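Local atomic coordinates of IPT/TIG domain-containing protein BACOVA_02650 (Bacteroides ovatus, PDB entry 5E7G), a protein that binds xyloglucan at the surface of the bacterial cell and probably holds it there before its transport into the periplasm for degradation. Residues V43-Q48 with L64-E69; A171-E176 with T190-N195; Q359-V364 with W403-V408; M377-D382 with S427-V432. All coordinates share one frame; numbering follows the deposited sequence.

Contact 1: V43-Q48 with L64-E69. With SO4 (sulfate ion), chain F.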
loop_
_atom_site.group_PDB
_atom_site.type_symbol
_atom_site.label_atom_id
_atom_site.label_comp_id
_atom_site.label_asym_id
_atom_site.label_seq_id
_atom_site.Cartn_x
_atom_site.Cartn_y
_atom_site.Cartn_z
ATOM N N VAL A 43 -26.401 -36.964 31.479
ATOM C CA VAL A 43 -26.825 -36.027 30.446
ATOM C C VAL A 43 -25.770 -35.923 29.355
ATOM O O VAL A 43 -24.570 -35.915 29.637
ATOM C CB VAL A 43 -27.092 -34.627 31.013
ATOM C CG1 VAL A 43 -27.563 -33.682 29.905
ATOM C CG2 VAL A 43 -28.121 -34.702 32.120
ATOM N N TYR A 44 -26.228 -35.838 28.112
ATOM C CA TYR A 44 -25.336 -35.705 26.970
ATOM C C TYR A 44 -25.819 -34.603 26.034
ATOM O O TYR A 44 -27.021 -34.435 25.844
ATOM C CB TYR A 44 -25.246 -37.017 26.187
ATOM C CG TYR A 44 -24.996 -38.254 27.014
ATOM C CD1 TYR A 44 -26.041 -38.911 27.641
ATOM C CD2 TYR A 44 -23.718 -38.786 27.133
ATOM C CE1 TYR A 44 -25.823 -40.053 28.380
ATOM C CE2 TYR A 44 -23.486 -39.930 27.870
ATOM C CZ TYR A 44 -24.545 -40.562 28.491
ATOM O OH TYR A 44 -24.323 -41.706 29.229
ATOM N N ILE A 45 -24.877 -33.863 25.456
ATOM C CA ILE A 45 -25.171 -32.892 24.406
ATOM C C ILE A 45 -24.184 -33.099 23.270
ATOM O O ILE A 45 -22.981 -33.214 23.500
ATOM C CB ILE A 45 -25.082 -31.428 24.897
ATOM C CG1 ILE A 45 -26.003 -31.191 26.103
ATOM C CG2 ILE A 45 -25.432 -30.475 23.753
ATOM C CD1 ILE A 45 -25.906 -29.794 26.686
ATOM N N ASN A 46 -24.695 -33.135 22.044
ATOM C CA ASN A 46 -23.870 -33.427 20.879
ATOM C C ASN A 46 -23.045 -34.703 21.071
ATOM O O ASN A 46 -21.858 -34.750 20.741
ATOM C CB ASN A 46 -22.957 -32.235 20.563
ATOM C CG ASN A 46 -23.720 -31.047 20.010
ATOM O OD1 ASN A 46 -24.909 -31.148 19.706
ATOM N ND2 ASN A 46 -23.035 -29.919 19.852
ATOM N N ASP A 47 -23.698 -35.732 21.612
ATOM C CA ASP A 47 -23.086 -37.046 21.830
ATOM C C ASP A 47 -21.897 -36.982 22.799
ATOM O O ASP A 47 -21.065 -37.886 22.827
ATOM C CB ASP A 47 -22.660 -37.669 20.489
ATOM C CG ASP A 47 -23.848 -38.120 19.641
ATOM O OD1 ASP A 47 -24.837 -38.634 20.212
ATOM O OD2 ASP A 47 -23.793 -37.960 18.405
ATOM N N GLN A 48 -21.840 -35.926 23.608
ATOM C CA GLN A 48 -20.769 -35.757 24.588
ATOM C C GLN A 48 -21.311 -35.680 26.007
ATOM O O GLN A 48 -22.282 -34.978 26.273
ATOM C CB GLN A 48 -19.969 -34.489 24.301
ATOM C CG GLN A 48 -19.187 -34.495 23.012
ATOM C CD GLN A 48 -18.801 -33.092 22.591
ATOM O OE1 GLN A 48 -18.008 -32.425 23.252
ATOM N NE2 GLN A 48 -19.385 -32.627 21.497
ATOM N N LEU A 64 -29.177 -27.062 33.569
ATOM C CA LEU A 64 -27.747 -27.250 33.374
ATOM C C LEU A 64 -27.242 -26.130 32.481
ATOM O O LEU A 64 -28.031 -25.317 31.990
ATOM C CB LEU A 64 -27.436 -28.618 32.753
ATOM C CG LEU A 64 -27.902 -28.859 31.309
ATOM C CD1 LEU A 64 -27.129 -30.018 30.694
ATOM C CD2 LEU A 64 -29.403 -29.131 31.240
ATOM N N THR A 65 -25.931 -26.090 32.277
ATOM C CA THR A 65 -25.327 -25.115 31.376
ATOM C C THR A 65 -24.555 -25.832 30.268
ATOM O O THR A 65 -23.769 -26.750 30.525
ATOM C CB THR A 65 -24.388 -24.140 32.131
ATOM O OG1 THR A 65 -23.231 -24.839 32.598
ATOM C CG2 THR A 65 -25.107 -23.503 33.321
ATOM N N VAL A 66 -24.811 -25.424 29.031
ATOM C CA VAL A 66 -24.112 -25.975 27.882
ATOM C C VAL A 66 -22.623 -25.650 28.017
ATOM O O VAL A 66 -22.257 -24.476 28.063
ATOM C CB VAL A 66 -24.649 -25.402 26.563
ATOM C CG1 VAL A 66 -23.929 -26.039 25.368
ATOM C CG2 VAL A 66 -26.157 -25.609 26.467
ATOM N N PRO A 67 -21.756 -26.679 28.094
ATOM C CA PRO A 67 -20.318 -26.421 28.260
ATOM C C PRO A 67 -19.730 -25.522 27.176
ATOM O O PRO A 67 -20.105 -25.626 26.006
ATOM C CB PRO A 67 -19.699 -27.824 28.187
ATOM C CG PRO A 67 -20.782 -28.734 28.614
ATOM C CD PRO A 67 -22.051 -28.123 28.101
ATOM N N ASN A 68 -18.812 -24.646 27.575
ATOM C CA ASN A 68 -18.143 -23.747 26.641
ATOM C C ASN A 68 -17.293 -24.494 25.634
ATOM O O ASN A 68 -17.301 -24.177 24.446
ATOM C CB ASN A 68 -17.267 -22.745 27.396
ATOM C CG ASN A 68 -18.064 -21.600 27.964
ATOM O OD1 ASN A 68 -18.425 -20.671 27.245
ATOM N ND2 ASN A 68 -18.353 -21.663 29.258
ATOM N N GLU A 69 -16.565 -25.492 26.120
ATOM C CA GLU A 69 -15.624 -26.229 25.288
ATOM C C GLU A 69 -16.277 -27.417 24.578
ATOM O O GLU A 69 -15.582 -28.289 24.057
ATOM C CB GLU A 69 -14.444 -26.712 26.136
ATOM C CG GLU A 69 -13.779 -25.610 26.951
ATOM C CD GLU A 69 -13.307 -24.445 26.091
ATOM O OE1 GLU A 69 -12.919 -24.680 24.924
ATOM O OE2 GLU A 69 -13.332 -23.293 26.580
HETATM S S SO4 F . -16.914 -25.489 30.491
HETATM O O1 SO4 F . -16.763 -26.012 29.133
HETATM O O2 SO4 F . -17.400 -26.557 31.357
HETATM O O3 SO4 F . -15.608 -25.031 30.960
HETATM O O4 SO4 F . -17.879 -24.388 30.555
#

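Contact 2: A171-E176 with T190-N195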
loop_
_atom_site.group_PDB
_atom_site.type_symbol
_atom_site.label_atom_id
_atom_site.label_comp_id
_atom_site.label_asym_id
_atom_site.label_seq_id
_atom_site.Cartn_x
_atom_site.Cartn_y
_atom_site.Cartn_z
ATOM N N ALA A 171 -21.007 -17.226 -14.421
ATOM C CA ALA A 171 -21.116 -16.517 -15.693
ATOM C C ALA A 171 -21.737 -15.151 -15.450
ATOM O O ALA A 171 -22.460 -14.964 -14.470
ATOM C CB ALA A 171 -21.951 -17.310 -16.679
ATOM N N ASN A 172 -21.451 -14.202 -16.334
ATOM C CA ASN A 172 -22.034 -12.869 -16.230
ATOM C C ASN A 172 -21.605 -12.190 -14.926
ATOM O O ASN A 172 -22.435 -11.645 -14.192
ATOM C CB ASN A 172 -23.563 -12.962 -16.319
ATOM C CG ASN A 172 -24.213 -11.643 -16.690
ATOM O OD1 ASN A 172 -23.772 -10.955 -17.613
ATOM N ND2 ASN A 172 -25.271 -11.281 -15.968
ATOM N N LEU A 173 -20.304 -12.233 -14.653
ATOM C CA LEU A 173 -19.743 -11.780 -13.378
ATOM C C LEU A 173 -20.095 -10.347 -13.013
ATOM O O LEU A 173 -20.059 -9.455 -13.860
ATOM C CB LEU A 173 -18.219 -11.904 -13.403
ATOM C CG LEU A 173 -17.596 -13.026 -12.577
ATOM C CD1 LEU A 173 -16.091 -13.018 -12.767
ATOM C CD2 LEU A 173 -17.942 -12.900 -11.095
ATOM N N LEU A 174 -20.424 -10.127 -11.741
ATOM C CA LEU A 174 -20.521 -8.773 -11.214
ATOM C C LEU A 174 -19.182 -8.087 -11.374
ATOM O O LEU A 174 -18.144 -8.669 -11.062
ATOM C CB LEU A 174 -20.923 -8.770 -9.735
ATOM C CG LEU A 174 -22.416 -8.741 -9.406
ATOM C CD1 LEU A 174 -22.622 -8.703 -7.896
ATOM C CD2 LEU A 174 -23.105 -7.547 -10.062
ATOM N N GLU A 175 -19.204 -6.850 -11.859
ATOM C CA GLU A 175 -17.977 -6.081 -12.004
ATOM C C GLU A 175 -17.537 -5.584 -10.628
ATOM O O GLU A 175 -16.369 -5.705 -10.255
ATOM C CB GLU A 175 -18.172 -4.905 -12.963
ATOM C CG GLU A 175 -16.868 -4.362 -13.544
ATOM C CD GLU A 175 -17.002 -2.946 -14.090
ATOM O OE1 GLU A 175 -18.127 -2.554 -14.471
ATOM O OE2 GLU A 175 -15.981 -2.223 -14.132
ATOM N N GLU A 176 -18.485 -5.032 -9.880
ATOM C CA GLU A 176 -18.214 -4.525 -8.545
ATOM C C GLU A 176 -19.382 -4.799 -7.608
ATOM O O GLU A 176 -20.540 -4.831 -8.026
ATOM C CB GLU A 176 -17.926 -3.022 -8.580
ATOM C CG GLU A 176 -16.668 -2.646 -9.342
ATOM C CD GLU A 176 -16.257 -1.194 -9.125
ATOM O OE1 GLU A 176 -16.870 -0.506 -8.275
ATOM O OE2 GLU A 176 -15.316 -0.741 -9.812
ATOM N N THR A 190 -17.642 -9.224 2.190
ATOM C CA THR A 190 -16.424 -8.526 1.800
ATOM C C THR A 190 -16.630 -7.903 0.428
ATOM O O THR A 190 -17.505 -8.332 -0.319
ATOM C CB THR A 190 -15.203 -9.466 1.774
ATOM O OG1 THR A 190 -14.001 -8.691 1.682
ATOM C CG2 THR A 190 -15.286 -10.459 0.597
ATOM N N GLU A 191 -15.833 -6.891 0.101
ATOM C CA GLU A 191 -15.930 -6.252 -1.205
ATOM C C GLU A 191 -15.442 -7.199 -2.281
ATOM O O GLU A 191 -14.483 -7.935 -2.067
ATOM C CB GLU A 191 -15.116 -4.962 -1.252
ATOM C CG GLU A 191 -15.746 -3.811 -0.487
ATOM C CD GLU A 191 -15.086 -2.473 -0.776
ATOM O OE1 GLU A 191 -14.258 -2.392 -1.711
ATOM O OE2 GLU A 191 -15.403 -1.499 -0.061
ATOM N N PHE A 192 -16.115 -7.176 -3.427
ATOM C CA PHE A 192 -15.716 -7.977 -4.581
ATOM C C PHE A 192 -15.590 -7.114 -5.825
ATOM O O PHE A 192 -16.500 -6.365 -6.176
ATOM C CB PHE A 192 -16.719 -9.097 -4.841
ATOM C CG PHE A 192 -16.377 -9.945 -6.035
ATOM C CD1 PHE A 192 -15.590 -11.078 -5.898
ATOM C CD2 PHE A 192 -16.838 -9.604 -7.299
ATOM C CE1 PHE A 192 -15.271 -11.859 -7.004
ATOM C CE2 PHE A 192 -16.522 -10.380 -8.402
ATOM C CZ PHE A 192 -15.738 -11.507 -8.252
ATOM N N LYS A 193 -14.452 -7.237 -6.491
ATOM C CA LYS A 193 -14.214 -6.561 -7.756
ATOM C C LYS A 193 -13.562 -7.549 -8.704
ATOM O O LYS A 193 -12.450 -8.004 -8.446
ATOM C CB LYS A 193 -13.322 -5.333 -7.566
ATOM C CG LYS A 193 -13.969 -4.177 -6.805
ATOM C CD LYS A 193 -13.021 -2.984 -6.721
ATOM C CE LYS A 193 -13.716 -1.721 -6.239
ATOM N NZ LYS A 193 -13.813 -1.661 -4.759
ATOM N N LYS A 194 -14.247 -7.886 -9.794
ATOM C CA LYS A 194 -13.755 -8.933 -10.690
ATOM C C LYS A 194 -12.420 -8.536 -11.318
ATOM O O LYS A 194 -11.658 -9.398 -11.758
ATOM C CB LYS A 194 -14.784 -9.250 -11.782
ATOM C CG LYS A 194 -14.859 -8.238 -12.917
ATOM C CD LYS A 194 -15.876 -8.662 -13.969
ATOM C CE LYS A 194 -15.786 -7.798 -15.218
ATOM N NZ LYS A 194 -17.026 -7.874 -16.036
ATOM N N ASN A 195 -12.143 -7.234 -11.344
ATOM C CA ASN A 195 -10.879 -6.710 -11.865
ATOM C C ASN A 195 -9.887 -6.338 -10.768
ATOM O O ASN A 195 -8.765 -5.915 -11.052
ATOM C CB ASN A 195 -11.145 -5.496 -12.750
ATOM C CG ASN A 195 -11.706 -5.880 -14.095
ATOM O OD1 ASN A 195 -11.330 -6.904 -14.663
ATOM N ND2 ASN A 195 -12.619 -5.071 -14.608
#

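Contact 3: Q359-V364 with W403-V408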
loop_
_atom_site.group_PDB
_atom_site.type_symbol
_atom_site.label_atom_id
_atom_site.label_comp_id
_atom_site.label_asym_id
_atom_site.label_seq_id
_atom_site.Cartn_x
_atom_site.Cartn_y
_atom_site.Cartn_z
ATOM N N GLN A 359 15.415 20.501 -5.160
ATOM C CA GLN A 359 15.741 19.258 -5.852
ATOM C C GLN A 359 16.709 19.530 -6.996
ATOM O O GLN A 359 16.733 20.624 -7.559
ATOM C CB GLN A 359 14.478 18.587 -6.398
ATOM C CG GLN A 359 13.558 18.006 -5.347
ATOM C CD GLN A 359 12.319 17.372 -5.957
ATOM O OE1 GLN A 359 11.848 17.808 -7.009
ATOM N NE2 GLN A 359 11.793 16.332 -5.310
ATOM N N PHE A 360 17.517 18.535 -7.329
ATOM C CA PHE A 360 18.337 18.600 -8.532
ATOM C C PHE A 360 18.756 17.194 -8.964
ATOM O O PHE A 360 18.774 16.268 -8.151
ATOM C CB PHE A 360 19.561 19.495 -8.305
ATOM C CG PHE A 360 20.380 19.117 -7.098
ATOM C CD1 PHE A 360 20.059 19.608 -5.837
ATOM C CD2 PHE A 360 21.478 18.287 -7.226
ATOM C CE1 PHE A 360 20.811 19.262 -4.730
ATOM C CE2 PHE A 360 22.238 17.937 -6.114
ATOM C CZ PHE A 360 21.902 18.431 -4.863
ATOM N N GLU A 361 19.070 17.032 -10.244
ATOM C CA GLU A 361 19.579 15.762 -10.732
ATOM C C GLU A 361 21.081 15.747 -10.551
ATOM O O GLU A 361 21.766 16.721 -10.873
ATOM C CB GLU A 361 19.217 15.529 -12.202
ATOM C CG GLU A 361 17.731 15.443 -12.472
ATOM C CD GLU A 361 17.029 14.398 -11.627
ATOM O OE1 GLU A 361 17.327 13.191 -11.764
ATOM O OE2 GLU A 361 16.164 14.795 -10.829
ATOM N N CYS A 362 21.577 14.634 -10.027
ATOM C CA CYS A 362 22.997 14.461 -9.772
ATOM C C CYS A 362 23.498 13.142 -10.353
ATOM O O CYS A 362 22.772 12.144 -10.380
ATOM C CB CYS A 362 23.278 14.518 -8.267
ATOM S SG CYS A 362 25.022 14.565 -7.863
ATOM N N PHE A 363 24.737 13.157 -10.829
ATOM C CA PHE A 363 25.379 11.965 -11.352
ATOM C C PHE A 363 26.741 11.823 -10.710
ATOM O O PHE A 363 27.588 12.699 -10.862
ATOM C CB PHE A 363 25.519 12.045 -12.877
ATOM C CG PHE A 363 26.171 10.831 -13.503
ATOM C CD1 PHE A 363 27.544 10.651 -13.445
ATOM C CD2 PHE A 363 25.404 9.884 -14.176
ATOM C CE1 PHE A 363 28.144 9.537 -14.037
ATOM C CE2 PHE A 363 25.996 8.768 -14.771
ATOM C CZ PHE A 363 27.361 8.593 -14.705
ATOM N N VAL A 364 26.944 10.713 -10.004
ATOM C CA VAL A 364 28.230 10.399 -9.383
ATOM C C VAL A 364 28.871 9.211 -10.089
ATOM O O VAL A 364 28.295 8.126 -10.127
ATOM C CB VAL A 364 28.067 10.078 -7.874
ATOM C CG1 VAL A 364 29.426 9.827 -7.218
ATOM C CG2 VAL A 364 27.331 11.208 -7.175
ATOM N N TRP A 403 22.027 8.852 -13.284
ATOM C CA TRP A 403 21.455 10.045 -12.689
ATOM C C TRP A 403 20.560 9.684 -11.509
ATOM O O TRP A 403 19.954 8.616 -11.480
ATOM C CB TRP A 403 20.660 10.836 -13.729
ATOM C CG TRP A 403 21.518 11.583 -14.721
ATOM C CD1 TRP A 403 21.912 11.151 -15.958
ATOM C CD2 TRP A 403 22.087 12.895 -14.553
ATOM N NE1 TRP A 403 22.688 12.110 -16.568
ATOM C CE2 TRP A 403 22.810 13.191 -15.730
ATOM C CE3 TRP A 403 22.055 13.844 -13.522
ATOM C CZ2 TRP A 403 23.498 14.397 -15.907
ATOM C CZ3 TRP A 403 22.741 15.052 -13.697
ATOM C CH2 TRP A 403 23.453 15.313 -14.883
ATOM N N MET A 404 20.497 10.574 -10.525
ATOM C CA MET A 404 19.570 10.408 -9.415
ATOM C C MET A 404 18.984 11.763 -9.017
ATOM O O MET A 404 19.578 12.812 -9.271
ATOM C CB MET A 404 20.270 9.747 -8.226
ATOM C CG MET A 404 21.547 10.463 -7.781
ATOM S SD MET A 404 22.182 9.881 -6.190
ATOM C CE MET A 404 23.766 10.725 -6.136
ATOM N N GLN A 405 17.796 11.738 -8.430
ATOM C CA GLN A 405 17.219 12.938 -7.863
ATOM C C GLN A 405 17.736 13.124 -6.431
ATOM O O GLN A 405 17.606 12.226 -5.596
ATOM C CB GLN A 405 15.692 12.865 -7.881
ATOM C CG GLN A 405 15.014 14.039 -7.224
ATOM C CD GLN A 405 13.504 13.932 -7.246
ATOM O OE1 GLN A 405 12.834 14.613 -8.025
ATOM N NE2 GLN A 405 12.956 13.090 -6.375
ATOM N N CYS A 406 18.341 14.275 -6.166
ATOM C CA CYS A 406 18.730 14.661 -4.811
ATOM C C CYS A 406 17.739 15.690 -4.311
ATOM O O CYS A 406 17.365 16.601 -5.049
ATOM C CB CYS A 406 20.146 15.227 -4.779
ATOM S SG CYS A 406 21.410 14.028 -5.201
ATOM N N SER A 407 17.306 15.535 -3.067
ATOM C CA SER A 407 16.318 16.433 -2.480
ATOM C C SER A 407 16.673 16.796 -1.026
ATOM O O SER A 407 16.998 15.920 -0.221
ATOM C CB SER A 407 14.935 15.783 -2.552
ATOM O OG SER A 407 13.928 16.633 -2.044
ATOM N N VAL A 408 16.619 18.090 -0.710
ATOM C CA VAL A 408 16.838 18.584 0.652
ATOM C C VAL A 408 15.793 19.626 0.998
ATOM O O VAL A 408 15.305 20.335 0.114
ATOM C CB VAL A 408 18.233 19.209 0.830
ATOM C CG1 VAL A 408 19.311 18.199 0.482
ATOM C CG2 VAL A 408 18.387 20.464 -0.035
#

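Contact 4: M377-D382 with S427-V432. With XYS (alpha-D-xylopyranose), chain B.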
loop_
_atom_site.group_PDB
_atom_site.type_symbol
_atom_site.label_atom_id
_atom_site.label_comp_id
_atom_site.label_asym_id
_atom_site.label_seq_id
_atom_site.Cartn_x
_atom_site.Cartn_y
_atom_site.Cartn_z
ATOM N N MET A 377 22.581 30.102 -0.993
ATOM C CA MET A 377 21.719 31.032 -1.721
ATOM C C MET A 377 21.755 32.449 -1.133
ATOM O O MET A 377 21.848 32.621 0.084
ATOM C CB MET A 377 20.280 30.525 -1.718
ATOM C CG MET A 377 20.049 29.306 -2.582
ATOM S SD MET A 377 18.373 28.669 -2.430
ATOM C CE MET A 377 18.467 27.272 -3.570
ATOM N N CYS A 378 21.684 33.451 -2.009
ATOM C CA CYS A 378 21.495 34.851 -1.610
ATOM C C CYS A 378 22.623 35.390 -0.725
ATOM O O CYS A 378 22.402 36.268 0.113
ATOM C CB CYS A 378 20.155 35.008 -0.887
ATOM S SG CYS A 378 18.723 34.659 -1.921
ATOM N N GLU A 379 23.820 34.839 -0.900
ATOM C CA GLU A 379 25.002 35.288 -0.168
ATOM C C GLU A 379 24.869 35.069 1.343
ATOM O O GLU A 379 25.708 35.538 2.110
ATOM C CB GLU A 379 25.280 36.769 -0.454
ATOM C CG GLU A 379 25.694 37.061 -1.897
ATOM C CD GLU A 379 27.199 36.957 -2.121
ATOM O OE1 GLU A 379 27.951 36.866 -1.128
ATOM O OE2 GLU A 379 27.635 36.973 -3.295
ATOM N N ASN A 380 23.823 34.369 1.772
ATOM C CA ASN A 380 23.691 34.010 3.174
ATOM C C ASN A 380 24.406 32.702 3.499
ATOM O O ASN A 380 23.770 31.660 3.667
ATOM C CB ASN A 380 22.219 33.910 3.564
ATOM C CG ASN A 380 22.030 33.804 5.064
ATOM O OD1 ASN A 380 22.977 33.532 5.801
ATOM N ND2 ASN A 380 20.805 34.019 5.526
ATOM N N PHE A 381 25.726 32.766 3.623
ATOM C CA PHE A 381 26.514 31.571 3.876
ATOM C C PHE A 381 26.304 31.008 5.281
ATOM O O PHE A 381 26.582 29.832 5.526
ATOM C CB PHE A 381 27.985 31.874 3.623
ATOM C CG PHE A 381 28.270 32.252 2.194
ATOM C CD1 PHE A 381 28.435 31.270 1.219
ATOM C CD2 PHE A 381 28.345 33.585 1.818
ATOM C CE1 PHE A 381 28.691 31.612 -0.107
ATOM C CE2 PHE A 381 28.600 33.936 0.501
ATOM C CZ PHE A 381 28.773 32.939 -0.467
ATOM N N ASP A 382 25.783 31.828 6.188
ATOM C CA ASP A 382 25.413 31.350 7.514
ATOM C C ASP A 382 24.345 30.270 7.425
ATOM O O ASP A 382 24.376 29.301 8.175
ATOM C CB ASP A 382 24.889 32.498 8.393
ATOM C CG ASP A 382 25.983 33.441 8.866
ATOM O OD1 ASP A 382 27.164 33.031 8.916
ATOM O OD2 ASP A 382 25.648 34.599 9.204
ATOM N N SER A 427 18.520 38.897 -3.988
ATOM C CA SER A 427 19.764 38.334 -4.500
ATOM C C SER A 427 19.462 37.058 -5.273
ATOM O O SER A 427 18.698 36.211 -4.805
ATOM C CB SER A 427 20.733 38.033 -3.365
ATOM O OG SER A 427 21.963 37.542 -3.864
ATOM N N THR A 428 20.059 36.922 -6.453
ATOM C CA THR A 428 19.838 35.743 -7.289
ATOM C C THR A 428 20.968 34.727 -7.138
ATOM O O THR A 428 21.035 33.757 -7.892
ATOM C CB THR A 428 19.711 36.121 -8.768
ATOM O OG1 THR A 428 20.859 36.879 -9.168
ATOM C CG2 THR A 428 18.447 36.928 -9.005
ATOM N N HIS A 429 21.844 34.936 -6.159
ATOM C CA HIS A 429 22.985 34.050 -5.984
ATOM C C HIS A 429 22.552 32.640 -5.607
ATOM O O HIS A 429 21.784 32.441 -4.664
ATOM C CB HIS A 429 23.937 34.594 -4.922
ATOM C CG HIS A 429 24.929 33.586 -4.428
ATOM N ND1 HIS A 429 25.051 33.256 -3.096
ATOM C CD2 HIS A 429 25.830 32.819 -5.087
ATOM C CE1 HIS A 429 25.994 32.343 -2.951
ATOM N NE2 HIS A 429 26.481 32.057 -4.146
ATOM N N ILE A 430 23.024 31.674 -6.387
ATOM C CA ILE A 430 23.068 30.282 -5.963
ATOM C C ILE A 430 24.487 29.795 -6.212
ATOM O O ILE A 430 25.106 30.160 -7.212
ATOM C CB ILE A 430 22.043 29.386 -6.702
ATOM C CG1 ILE A 430 22.103 27.960 -6.148
ATOM C CG2 ILE A 430 22.293 29.386 -8.207
ATOM C CD1 ILE A 430 20.934 27.084 -6.570
ATOM N N GLY A 431 25.009 28.990 -5.294
ATOM C CA GLY A 431 26.395 28.581 -5.343
ATOM C C GLY A 431 26.570 27.144 -4.915
ATOM O O GLY A 431 25.954 26.692 -3.953
ATOM N N VAL A 432 27.405 26.426 -5.654
ATOM C CA VAL A 432 27.753 25.053 -5.339
ATOM C C VAL A 432 29.267 24.986 -5.181
ATOM O O VAL A 432 30.004 25.337 -6.097
ATOM C CB VAL A 432 27.263 24.082 -6.437
ATOM C CG1 VAL A 432 27.699 22.656 -6.131
ATOM C CG2 VAL A 432 25.741 24.171 -6.560
HETATM C C1 XYS B . 32.939 32.605 0.307
HETATM C C2 XYS B . 32.321 32.617 1.680
HETATM C C3 XYS B . 32.368 31.248 2.266
HETATM C C4 XYS B . 31.910 30.166 1.335
HETATM C C5 XYS B . 32.296 30.329 -0.141
HETATM O O2 XYS B . 33.044 33.537 2.521
HETATM O O3 XYS B . 31.524 31.200 3.455
HETATM O O4 XYS B . 32.462 28.926 1.801
HETATM O O5 XYS B . 32.208 31.720 -0.622
#

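Contact 1: V43-Q48 with L64-E69
Val43 and Leu64 meet tip to tip inside the immunoglobulin-like sandwich of the first IPT/TIG domain, with CG1 of Val43 3.8 Å from CD1 of Leu64. The two strands belong to opposing sheets, so side chains alone make the junction and no hydrogen bond crosses it. Ile45 carries most of the rest. Its CG1 stands beside the backbone N (chi1 -56°) and the chain runs on extended, which sends CD1 inward to within 4.2 Å of Leu64 CD1. Val66 comes to the same methyl at about a right angle through CG2, and Pro67 CD lies at the margin, 4.4 Å from Ile45 CD1.

Outside this shell, Ile30 and Val32 back Leu64, while Val50 and Val98 pack on Ile45. A type I' turn from Ile45 to Gln48 leads the chain into strand 48-50. Beyond Pro67 the chain reaches the surface and holds a sulfate, probably from the crystallisation liquor: O4 takes Asn68 N and ND2, and O1 takes Glu69 N at 3.1 Å.

Contact 2: A171-E176 with T190-N195
Phe192, in the edge strand 187-193, sends its ring toward Leu173 and Leu174 of the loop before strand 178-183. CG anti to the backbone N (chi1 179°) swings the ring out so that Phe192 CZ comes to 3.9 Å from Leu173 CD2, the two side chains crossing at about a right angle. The carbonyl O of Leu174 comes to the edge of the same ring, in its plane, 3.6 Å from CE2. Leu135 and Ile108 pack around this apolar patch.

Lys193 pairs with Glu176 as an antiparallel non-hydrogen-bonded pair. Its aliphatic chain runs past that glutamate, CE lying 3.9 Å from Glu176 CD, but the bend at chi4 turns NZ to a salt bridge with Glu191 OE1 instead. Lys193 NZ stays 4.8 Å from Glu176 OE1, not in contact, though the opposite charges probably attract across that distance.

Lys194 supplies the one hydrogen bond across the contact, its N reaching Glu175 O at 3.1 Å, with the donor tilted 33° from the carbonyl plane. Its extended side chain lies over the loop backbone: CB is 3.5 Å from Leu174 O, and CE reaches Glu175 CG. Asn195 then turns toward Pro113 and Ile269.

Together these contacts fasten a loop to the open end of the 178-183/187-193 beta hairpin, at the rim of an immunoglobulin-like IPT/TIG sandwich.

Contact 3: Q359-V364 with W403-V408
Cys406 sits over the Phe360 ring, its CB 3.7 Å from CZ, on the inner side of a sheet in the antiparallel beta sandwich of the xyloglucan-binding domain. SG leans across to Cys362 CB at 3.6 Å and approaches the Phe360 ring obliquely. Met404 CE packs on Val364 CG2. Two hydrogen-bonded pairs, Phe360 with Cys406 and Cys362 with Met404, join the strands through four backbone bonds.

The other side begins with an aromatic pair and turns polar toward Gln359. Phe363 CB lies over the six-membered ring of Trp403, and the Phe363 ring points its edge at the indole's five-membered ring, planes at 62°. Glu361 OE2 salt-bridges Arg452, which also bonds Gln405 OE1; Gln405 NE2 bonds Ser393 OG. Gln359 bonds Thr207 OG1 through OE1, lays its amide obliquely against that of Gln405 (planes 32° apart) and touches Ser407 with CG. With an alanine here, Thr207 would probably lose its acceptor and a gap open beside Ser407. Gln359 NE2 ends 3.4 Å from Gln405 OE1, at a poor bonding angle.

Contact 4: M377-D382 with S427-V432
His429 has CG anti to its own backbone nitrogen (chi1 165°), which carries the imidazole against the turn 377-380 and sets ND1 to accept the N-H of Glu379, 3.0 Å away and close to the ring plane. Phe381, with CG beside the backbone N (chi1 -63°), brings CZ to 3.8 Å from His429 CE1 while one face of its ring receives the xylose, whose C2 lies 3.9 Å above the ring plane, over its centre. The two aromatic planes meet at 47°. With a leucine for Phe381 the flat ring is gone, and the xylose would probably lie less firmly and His429 CE1 lose its neighbour.

Cys378 N gives a second bond, 2.8 Å to His429 O, so one histidine fixes two successive amides of the type I' turn. Glu379 OE2, held by Tyr336 OH, hangs over a face of the imidazole, and Tyr433 OH bonds NE2. Glu379 and Phe381 belong to the glycan pocket.

Away from the sugar, Met377 and Ile430 lie side by side, CE to CD1 3.9 Å. The turn leads from strand 372-377 toward 385-388 and lies against the start of 429-436, antiparallel neighbour of 372-377, with Phe422 of helix 419-423 covering Met377 and Cys378.

Contacts 1 and 3 are buried, contact 2 lies at the surface and contact 4 is partly buried. Contacts 1 and 2 sit in immunoglobulin-like modules, their centres about 43 Å apart. Contact 1 spans two sheets with aliphatic side chains only, whereas contact 2 ties a loop to an edge strand through one backbone bond, a leucine set against a phenylalanine ring, and the aliphatic parts of charged chains. Contacts 3 and 4 share the xyloglucan-binding domain, their segments alternating along the chain and their centres about 19 Å apart. Contact 3 joins neighbouring strands of one sheet by regular backbone pairing; contact 4, at the end of the other sheet, uses a histidine to hold the loop carrying two sugar-site residues.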